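PDB 3P3B: mandelate racemase/muconate lactonizing protein from Geobacillus sp. Y412MC10, which probably catalyses a metal-dependent reaction on a carboxylate substrate, as do other members of the enolase superfamily. Local coordinates for residues A[147-152]-A[188-193]. Numbering follows the deposited sequence.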
loop_
_atom_site.group_PDB
_atom_site.type_symbol
_atom_site.label_atom_id
_atom_site.label_comp_id
_atom_site.label_asym_id
_atom_site.label_seq_id
_atom_site.Cartn_x
_atom_site.Cartn_y
_atom_site.Cartn_z
ATOM N N ALA A 147 4.688 -35.496 -6.326
ATOM C CA ALA A 147 4.642 -35.717 -4.887
ATOM C C ALA A 147 3.993 -34.512 -4.194
ATOM O O ALA A 147 3.210 -34.689 -3.267
ATOM C CB ALA A 147 6.035 -35.986 -4.330
ATOM N N ALA A 148 4.330 -33.309 -4.667
ATOM C CA ALA A 148 3.735 -32.052 -4.198
ATOM C C ALA A 148 2.232 -32.007 -4.467
ATOM O O ALA A 148 1.440 -31.686 -3.577
ATOM C CB ALA A 148 4.425 -30.862 -4.850
ATOM N N VAL A 149 1.827 -32.313 -5.694
ATOM C CA VAL A 149 0.399 -32.361 -5.988
ATOM C C VAL A 149 -0.341 -33.360 -5.078
ATOM O O VAL A 149 -1.458 -33.099 -4.611
ATOM C CB VAL A 149 0.129 -32.693 -7.466
ATOM C CG1 VAL A 149 -1.341 -32.990 -7.689
ATOM C CG2 VAL A 149 0.602 -31.554 -8.359
ATOM N N ALA A 150 0.279 -34.509 -4.827
ATOM C CA ALA A 150 -0.367 -35.533 -4.017
ATOM C C ALA A 150 -0.559 -35.050 -2.578
ATOM O O ALA A 150 -1.606 -35.255 -1.985
ATOM C CB ALA A 150 0.450 -36.831 -4.045
ATOM N N LEU A 151 0.470 -34.418 -2.028
ATOM C CA LEU A 151 0.409 -33.899 -0.671
ATOM C C LEU A 151 -0.694 -32.835 -0.525
ATOM O O LEU A 151 -1.492 -32.861 0.416
ATOM C CB LEU A 151 1.760 -33.302 -0.290
ATOM C CG LEU A 151 1.728 -32.527 1.026
ATOM C CD1 LEU A 151 1.181 -33.440 2.116
ATOM C CD2 LEU A 151 3.106 -31.992 1.390
ATOM N N MET A 152 -0.739 -31.902 -1.469
ATOM C CA MET A 152 -1.729 -30.827 -1.406
ATOM C C MET A 152 -3.148 -31.365 -1.593
ATOM O O MET A 152 -4.090 -30.880 -0.963
ATOM C CB MET A 152 -1.395 -29.711 -2.405
ATOM C CG MET A 152 -0.045 -29.005 -2.123
ATOM S SD MET A 152 0.146 -28.422 -0.406
ATOM C CE MET A 152 -1.267 -27.295 -0.301
ATOM N N ILE A 188 0.563 -23.996 -10.656
ATOM C CA ILE A 188 -0.479 -24.410 -11.567
ATOM C C ILE A 188 -0.889 -25.872 -11.366
ATOM O O ILE A 188 -2.077 -26.185 -11.343
ATOM C CB ILE A 188 -0.050 -24.170 -13.045
ATOM C CG1 ILE A 188 0.026 -22.665 -13.339
ATOM C CG2 ILE A 188 -1.014 -24.887 -13.991
ATOM C CD1 ILE A 188 0.937 -22.293 -14.534
ATOM N N ALA A 189 0.100 -26.757 -11.270
ATOM C CA ALA A 189 -0.139 -28.172 -11.012
ATOM C C ALA A 189 -0.890 -28.385 -9.694
ATOM O O ALA A 189 -1.823 -29.203 -9.623
ATOM C CB ALA A 189 1.177 -28.938 -10.996
ATOM N N ILE A 190 -0.498 -27.639 -8.663
ATOM C CA ILE A 190 -1.176 -27.746 -7.366
ATOM C C ILE A 190 -2.648 -27.356 -7.499
ATOM O O ILE A 190 -3.535 -28.068 -7.028
ATOM C CB ILE A 190 -0.516 -26.876 -6.259
ATOM C CG1 ILE A 190 0.940 -27.290 -6.000
ATOM C CG2 ILE A 190 -1.343 -26.941 -4.954
ATOM C CD1 ILE A 190 1.154 -28.772 -5.866
ATOM N N VAL A 191 -2.912 -26.220 -8.143
ATOM C CA VAL A 191 -4.285 -25.763 -8.299
ATOM C C VAL A 191 -5.129 -26.756 -9.095
ATOM O O VAL A 191 -6.244 -27.093 -8.696
ATOM C CB VAL A 191 -4.362 -24.345 -8.920
ATOM C CG1 VAL A 191 -5.799 -23.936 -9.089
ATOM C CG2 VAL A 191 -3.637 -23.331 -8.026
ATOM N N ARG A 192 -4.614 -27.238 -10.224
ATOM C CA ARG A 192 -5.359 -28.264 -10.951
ATOM C C ARG A 192 -5.629 -29.499 -10.089
ATOM O O ARG A 192 -6.747 -30.027 -10.072
ATOM C CB ARG A 192 -4.651 -28.662 -12.248
ATOM C CG ARG A 192 -4.948 -27.722 -13.388
ATOM C CD ARG A 192 -5.033 -28.465 -14.730
ATOM N NE ARG A 192 -4.703 -27.566 -15.825
ATOM C CZ ARG A 192 -3.455 -27.271 -16.172
ATOM N NH1 ARG A 192 -2.439 -27.819 -15.505
ATOM N NH2 ARG A 192 -3.217 -26.439 -17.182
ATOM N N GLY A 193 -4.604 -29.938 -9.368
ATOM C CA GLY A 193 -4.704 -31.115 -8.521
ATOM C C GLY A 193 -5.797 -30.997 -7.473
ATOM O O GLY A 193 -6.580 -31.926 -7.264
#
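Ile-190 reaches across from helix 180-198 to the backbone of helix 145-161 between Ala-148 and Met-152. From its CB the chain forks, and this beta-branching suits the place, since each branch has its own target. The short one, CG2, lies against Met-152, 3.7 Å from CG and close to CB as well. The longer branch leaves through CG1, set anti to the carbonyl carbon (chi1 -61°), and carries CD1 onto the other helix, 3.6 Å from Val-149 N. There CD1 also meets Ala-148 CB at 4.0 Å, a methyl small enough to let it in, and Val-149 CG2 at 3.8 Å. Cutting Ile-190 back to an alanine is likely to open a gap beside Val-149 N and strip Met-152 CG of the two methyls it packs on.

Val-149, on helix 145-161, likewise splits its methyls: CG2 packs on Ala-189 CB at 3.8 Å, while CG1 rests 3.9 Å from Gly-193 CA, where any CB would collide with it. Ala-189 and Gly-193 thus suit an 8.8 Å approach between the segment axes, inclined at 40°. Such side-by-side outer helices characterise the TIM-barrel domain of enolase relatives; strand 167-170 runs between them in the chain, and its Ile-169 touches Ile-190 from the barrel side.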